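Local coordinates for DUF4348 domain-containing protein (Bacteroides fragilis, PDB 3SBU) that is of unknown function but adopts an NTF2-like, cystatin-like fold of short helices packed against curved beta sheets, at residues Glu36-Phe41 and Arg56-Phe61; Glu150-Val155 and Ser169-Gln174. All coordinates share one frame; numbering follows the deposited sequence. Where two conformers were deposited one is given.

Contacts 1 and 2 lie on opposite sides of the chain's centre, with their own centres 38 Å apart and their nearest atoms about 19 Å apart. Each is one carboxylate-guanidinium salt bridge spanning a pair of short consecutive helices, 41-50 and 52-57 in contact 1, 154-163 and 165-170 in contact 2. The acid stands just before the first helix, the arginine just after the second, where R58 bonds to strand 136-143 of the mixed sheet and R171 to strand 252-253 of the antiparallel one. Contact 1 is buried and skewed, most of its grip passing through one nitrogen; contact 2, near the surface, is a flat, two-nitrogen pairing with a glycerol beside it.

Contact 1 (Glu36-Phe41 and Arg56-Phe61); sequences EADESF and RQRVVF
OD2 of D38 takes bonds from NH2 of R58, at 2.8 Å, and from the backbone N of I35. This buried salt bridge spans the two consecutive helices 41-50 and 52-57 of this NTF2-like protein, joining the loop before the first to the end of the second across 13 helical residues. The bond from NH2 is nearly straight, 172° at the hydrogen; OD2 lies in the guanidinium plane and receives it on its syn side, somewhat out of the carboxylate plane. The two flat groups are turned 55° against each other, so the pairing is lopsided. OD1 of D38 is also 2.8 Å from NH2 of R58, but that bond is strongly bent and weak. R58 bends at chi2 (-59°) and again at chi3, so it spans less than its full length. The CA atoms of D38 and R58 are nonetheless 11.0 Å apart, and the two side chains come from opposite directions to cover that gap. OD1 has a further partner in the backbone N of W136, which opens strand 136-143. R58 in turn is bonded through its backbone to L138 of that strand, and its side chain packs on F48, so the helical pair and the mixed sheet that holds strand 136-143 are fastened together at the same spot. Two residues on from D38, S40 takes the N-cap position of helix 41-50, and the F41 ring that follows meets W136 and F129 edge-to-face. With two backbone N-H groups and a guanidinium around it, the carboxylate is well compensated for its burial, and the negative form is probably favoured. One nitrogen, NH2, thus straddles both oxygens of the acid, while NH1 of R58 stands back, 3.4 Å from OD2 of D38 in a weak bond.

Contact 2 (Glu150-Val155 and Ser169-Gln174); sequences ENEDFV and SRRIRQ
E152 places CG trans to the backbone N (chi1 -167°) and runs on extended to CD, while R171 bends once, at chi2, and the two side chains come from opposite directions and meet in one plane, edge against edge. The result is an end-on bidentate salt bridge across the helical pair 154-163 and 165-170 of the NTF2-like domain. NH1 of R171 reaches OE1 of E152 at 2.9 Å, and NH2 of R171 reaches OE2 of E152 at 2.8 Å. Both bonds are close to straight, 168° at the hydrogen, and both use the syn lone pairs of the acid. Carboxylate and guanidinium are only 7° from coplanar, so each nitrogen faces its own oxygen and the flat groups hold one another against rotation. The backbone of W251 bonds to both partners: its N donates to OE1 and its O accepts from NH1. R171 is also tied by backbone bonds to L253, in strand 252-253, which brings the end of helix 165-170 against the sheet, and F157 of helix 154-163 packs on both side chains. Next to E152, D153 is the N-cap of helix 154-163, its OD2 bonded to the N of E156, and F154 turns its ring edge-to-face with F244 and W251. A glycerol, probably from the crystallisation liquor, bonds weakly to OE2. Two straight, coplanar bonds between opposite charges, reinforced by a backbone donor and acceptor, imply a directional clasp; the ion pair probably stays charged, as partial exposure and the guanidinium both favour the carboxylate.

Contact 1 (Glu36-Phe41 and Arg56-Phe61)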
loop_
_atom_site.group_PDB
_atom_site.type_symbol
_atom_site.label_atom_id
_atom_site.label_comp_id
_atom_site.label_asym_id
_atom_site.label_seq_id
_atom_site.Cartn_x
_atom_site.Cartn_y
_atom_site.Cartn_z
ATOM N N GLU A 36 -31.599 17.592 -0.373
ATOM C CA GLU A 36 -30.451 17.515 -1.287
ATOM C C GLU A 36 -29.771 16.131 -1.214
ATOM O O GLU A 36 -29.234 15.671 -2.220
ATOM C CB GLU A 36 -29.440 18.635 -0.971
ATOM C CG GLU A 36 -28.488 18.968 -2.109
ATOM C CD GLU A 36 -27.746 20.281 -1.946
ATOM O OE1 GLU A 36 -26.876 20.368 -1.050
ATOM O OE2 GLU A 36 -28.020 21.219 -2.728
ATOM N N ALA A 37 -29.822 15.472 -0.031
ATOM C CA ALA A 37 -29.251 14.143 0.232
ATOM C C ALA A 37 -29.944 13.030 -0.575
ATOM O O ALA A 37 -29.301 12.036 -0.905
ATOM C CB ALA A 37 -29.340 13.821 1.720
ATOM N N ASP A 38 -31.243 13.206 -0.892
ATOM C CA ASP A 38 -32.077 12.248 -1.628
ATOM C C ASP A 38 -31.672 12.054 -3.120
ATOM O O ASP A 38 -32.075 11.039 -3.711
ATOM C CB ASP A 38 -33.548 12.670 -1.526
ATOM C CG ASP A 38 -34.131 12.436 -0.141
ATOM O OD1 ASP A 38 -34.101 11.268 0.333
ATOM O OD2 ASP A 38 -34.622 13.412 0.471
ATOM N N GLU A 39 -30.863 13.008 -3.704
ATOM C CA GLU A 39 -30.393 12.960 -5.097
ATOM C C GLU A 39 -29.794 11.579 -5.434
ATOM O O GLU A 39 -29.873 11.135 -6.588
ATOM C CB GLU A 39 -29.376 14.085 -5.371
ATOM C CG GLU A 39 -30.023 15.461 -5.513
ATOM C CD GLU A 39 -29.136 16.692 -5.428
ATOM O OE1 GLU A 39 -27.982 16.587 -4.950
ATOM O OE2 GLU A 39 -29.619 17.783 -5.809
ATOM N N SER A 40 -29.219 10.902 -4.423
ATOM C CA SER A 40 -28.637 9.574 -4.525
ATOM C C SER A 40 -28.790 8.859 -3.190
ATOM O O SER A 40 -28.869 9.503 -2.141
ATOM C CB SER A 40 -27.173 9.631 -4.965
ATOM O OG SER A 40 -26.274 9.897 -3.904
ATOM N N PHE A 41 -28.838 7.530 -3.237
ATOM C CA PHE A 41 -28.964 6.686 -2.065
ATOM C C PHE A 41 -27.741 6.823 -1.155
ATOM O O PHE A 41 -27.915 6.935 0.060
ATOM C CB PHE A 41 -29.178 5.207 -2.450
ATOM C CG PHE A 41 -29.396 4.351 -1.222
ATOM C CD1 PHE A 41 -30.623 4.345 -0.569
ATOM C CD2 PHE A 41 -28.351 3.617 -0.672
ATOM C CE1 PHE A 41 -30.807 3.609 0.603
ATOM C CE2 PHE A 41 -28.538 2.881 0.503
ATOM C CZ PHE A 41 -29.769 2.863 1.116
ATOM N N ARG A 56 -35.575 9.967 12.260
ATOM C CA ARG A 56 -36.936 9.867 12.824
ATOM C C ARG A 56 -38.038 10.250 11.811
ATOM O O ARG A 56 -39.164 9.754 11.909
ATOM C CB ARG A 56 -37.072 10.717 14.093
ATOM N N GLN A 57 -37.703 11.100 10.831
ATOM C CA GLN A 57 -38.645 11.515 9.792
ATOM C C GLN A 57 -38.695 10.502 8.650
ATOM O O GLN A 57 -39.720 10.423 7.976
ATOM C CB GLN A 57 -38.286 12.910 9.221
ATOM C CG GLN A 57 -38.349 14.054 10.224
ATOM N N ARG A 58 -37.603 9.748 8.405
ATOM C CA ARG A 58 -37.548 8.852 7.243
ATOM C C ARG A 58 -37.764 7.369 7.582
ATOM O O ARG A 58 -37.414 6.510 6.773
ATOM C CB ARG A 58 -36.231 9.029 6.435
ATOM C CG ARG A 58 -35.645 10.451 6.370
ATOM C CD ARG A 58 -36.553 11.516 5.769
ATOM N NE ARG A 58 -36.671 11.350 4.326
ATOM C CZ ARG A 58 -35.994 12.052 3.428
ATOM N NH1 ARG A 58 -35.182 13.030 3.810
ATOM N NH2 ARG A 58 -36.145 11.804 2.140
ATOM N N VAL A 59 -38.400 7.072 8.727
ATOM C CA VAL A 59 -38.747 5.697 9.097
ATOM C C VAL A 59 -40.276 5.618 9.118
ATOM O O VAL A 59 -40.925 6.438 9.783
ATOM C CB VAL A 59 -38.093 5.220 10.423
ATOM C CG1 VAL A 59 -38.430 3.758 10.715
ATOM C CG2 VAL A 59 -36.579 5.404 10.394
ATOM N N VAL A 60 -40.854 4.677 8.342
ATOM C CA VAL A 60 -42.309 4.461 8.292
ATOM C C VAL A 60 -42.718 3.826 9.626
ATOM O O VAL A 60 -42.095 2.850 10.039
ATOM C CB VAL A 60 -42.750 3.599 7.063
ATOM C CG1 VAL A 60 -44.203 3.132 7.189
ATOM C CG2 VAL A 60 -42.548 4.351 5.753
ATOM N N PHE A 61 -43.715 4.406 10.317
ATOM C CA PHE A 61 -44.195 3.890 11.599
ATOM C C PHE A 61 -45.697 3.583 11.559
ATOM O O PHE A 61 -46.446 4.406 11.024
ATOM C CB PHE A 61 -43.887 4.867 12.750
ATOM C CG PHE A 61 -42.424 4.973 13.111
ATOM C CD1 PHE A 61 -41.744 3.891 13.661
ATOM C CD2 PHE A 61 -41.729 6.164 12.923
ATOM C CE1 PHE A 61 -40.395 3.993 14.007
ATOM C CE2 PHE A 61 -40.378 6.264 13.264
ATOM C CZ PHE A 61 -39.722 5.180 13.815
#

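Contact 2 (Glu150-Val155 and Ser169-Gln174)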
loop_
_atom_site.group_PDB
_atom_site.type_symbol
_atom_site.label_atom_id
_atom_site.label_comp_id
_atom_site.label_asym_id
_atom_site.label_seq_id
_atom_site.Cartn_x
_atom_site.Cartn_y
_atom_site.Cartn_z
ATOM N N GLU A 150 -24.515 -27.260 -1.394
ATOM C CA GLU A 150 -23.572 -28.384 -1.309
ATOM C C GLU A 150 -22.091 -27.921 -1.295
ATOM O O GLU A 150 -21.249 -28.582 -0.690
ATOM C CB GLU A 150 -23.826 -29.401 -2.458
ATOM C CG GLU A 150 -23.945 -28.818 -3.870
ATOM C CD GLU A 150 -25.239 -28.112 -4.260
ATOM O OE1 GLU A 150 -26.297 -28.401 -3.651
ATOM O OE2 GLU A 150 -25.193 -27.273 -5.190
ATOM N N ASN A 151 -21.800 -26.775 -1.920
ATOM C CA ASN A 151 -20.459 -26.197 -2.025
ATOM C C ASN A 151 -20.123 -25.362 -0.803
ATOM O O ASN A 151 -21.038 -24.964 -0.067
ATOM C CB ASN A 151 -20.362 -25.308 -3.275
ATOM C CG ASN A 151 -20.947 -25.859 -4.560
ATOM O OD1 ASN A 151 -21.724 -25.187 -5.260
ATOM N ND2 ASN A 151 -20.532 -27.052 -4.926
ATOM N N GLU A 152 -18.817 -25.049 -0.601
ATOM C CA GLU A 152 -18.376 -24.204 0.514
ATOM C C GLU A 152 -19.099 -22.840 0.472
ATOM O O GLU A 152 -19.167 -22.221 -0.577
ATOM C CB GLU A 152 -16.861 -24.017 0.464
ATOM C CG GLU A 152 -16.239 -23.424 1.715
ATOM C CD GLU A 152 -14.732 -23.300 1.588
ATOM O OE1 GLU A 152 -14.270 -22.386 0.871
ATOM O OE2 GLU A 152 -14.012 -24.152 2.153
ATOM N N ASP A 153 -19.685 -22.422 1.596
ATOM C CA ASP A 153 -20.408 -21.152 1.700
ATOM C C ASP A 153 -19.403 -19.999 1.748
ATOM O O ASP A 153 -18.464 -20.082 2.547
ATOM C CB ASP A 153 -21.306 -21.165 2.958
ATOM C CG ASP A 153 -22.004 -19.834 3.221
ATOM O OD1 ASP A 153 -22.933 -19.484 2.459
ATOM O OD2 ASP A 153 -21.618 -19.152 4.173
ATOM N N PHE A 154 -19.611 -18.917 0.929
ATOM C CA PHE A 154 -18.670 -17.785 0.891
ATOM C C PHE A 154 -18.543 -17.105 2.268
ATOM O O PHE A 154 -17.429 -16.861 2.719
ATOM C CB PHE A 154 -18.999 -16.714 -0.196
ATOM C CG PHE A 154 -18.005 -15.551 -0.125
ATOM C CD1 PHE A 154 -16.709 -15.679 -0.643
ATOM C CD2 PHE A 154 -18.329 -14.371 0.538
ATOM C CE1 PHE A 154 -15.771 -14.639 -0.535
ATOM C CE2 PHE A 154 -17.372 -13.327 0.661
ATOM C CZ PHE A 154 -16.107 -13.468 0.113
ATOM N N VAL A 155 -19.686 -16.856 2.935
ATOM C CA VAL A 155 -19.785 -16.130 4.206
ATOM C C VAL A 155 -19.003 -16.839 5.299
ATOM O O VAL A 155 -18.219 -16.202 6.022
ATOM C CB VAL A 155 -21.269 -15.914 4.601
ATOM C CG1 VAL A 155 -21.397 -15.327 6.014
ATOM C CG2 VAL A 155 -21.974 -15.018 3.576
ATOM N N SER A 169 -3.485 -18.038 4.345
ATOM C CA SER A 169 -2.302 -18.328 3.518
ATOM C C SER A 169 -2.521 -19.524 2.573
ATOM O O SER A 169 -1.962 -19.543 1.477
ATOM C CB SER A 169 -1.075 -18.570 4.396
ATOM O OG SER A 169 -1.184 -19.747 5.178
ATOM N N ARG A 170 -3.354 -20.501 2.986
ATOM C CA ARG A 170 -3.654 -21.680 2.175
ATOM C C ARG A 170 -4.772 -21.394 1.136
ATOM O O ARG A 170 -5.009 -22.227 0.257
ATOM C CB ARG A 170 -4.077 -22.868 3.073
ATOM C CG ARG A 170 -3.045 -23.309 4.097
ATOM C CD ARG A 170 -3.369 -24.693 4.618
ATOM N NE ARG A 170 -2.699 -24.950 5.895
ATOM C CZ ARG A 170 -3.269 -25.547 6.934
ATOM N NH1 ARG A 170 -4.545 -25.913 6.882
ATOM N NH2 ARG A 170 -2.580 -25.750 8.047
ATOM N N ARG A 171 -5.469 -20.238 1.254
ATOM C CA ARG A 171 -6.592 -19.885 0.381
ATOM C C ARG A 171 -6.326 -18.617 -0.466
ATOM O O ARG A 171 -7.241 -17.839 -0.742
ATOM C CB ARG A 171 -7.869 -19.745 1.226
ATOM C CG ARG A 171 -8.297 -21.052 1.928
ATOM C CD ARG A 171 -8.594 -22.167 0.926
ATOM N NE ARG A 171 -9.337 -23.260 1.548
ATOM C CZ ARG A 171 -10.663 -23.324 1.615
ATOM N NH1 ARG A 171 -11.411 -22.366 1.081
ATOM N NH2 ARG A 171 -11.249 -24.349 2.206
ATOM N N ILE A 172 -5.063 -18.443 -0.905
ATOM C CA ILE A 172 -4.631 -17.339 -1.770
ATOM C C ILE A 172 -3.912 -17.951 -2.955
ATOM O O ILE A 172 -2.991 -18.740 -2.763
ATOM C CB ILE A 172 -3.756 -16.278 -1.034
ATOM C CG1 ILE A 172 -4.587 -15.551 0.040
ATOM C CG2 ILE A 172 -3.134 -15.263 -2.041
ATOM C CD1 ILE A 172 -3.811 -14.867 1.020
ATOM N N ARG A 173 -4.333 -17.581 -4.182
ATOM C CA ARG A 173 -3.699 -18.074 -5.395
ATOM C C ARG A 173 -2.276 -17.520 -5.462
ATOM O O ARG A 173 -2.042 -16.365 -5.099
ATOM C CB ARG A 173 -4.510 -17.688 -6.640
ATOM C CG ARG A 173 -4.021 -18.393 -7.915
ATOM C CD ARG A 173 -4.576 -17.794 -9.212
ATOM N NE ARG A 173 -3.805 -16.643 -9.727
ATOM C CZ ARG A 173 -2.838 -16.715 -10.652
ATOM N NH1 ARG A 173 -2.498 -17.885 -11.181
ATOM N NH2 ARG A 173 -2.186 -15.619 -11.029
ATOM N N GLN A 174 -1.319 -18.365 -5.831
ATOM C CA GLN A 174 0.055 -17.925 -5.890
ATOM C C GLN A 174 0.590 -18.015 -7.318
ATOM O O GLN A 174 0.593 -19.090 -7.908
ATOM C CB GLN A 174 0.929 -18.682 -4.883
ATOM C CG GLN A 174 0.908 -18.028 -3.495
ATOM C CD GLN A 174 1.379 -16.579 -3.549
ATOM O OE1 GLN A 174 2.541 -16.292 -3.889
ATOM N NE2 GLN A 174 0.469 -15.635 -3.292
#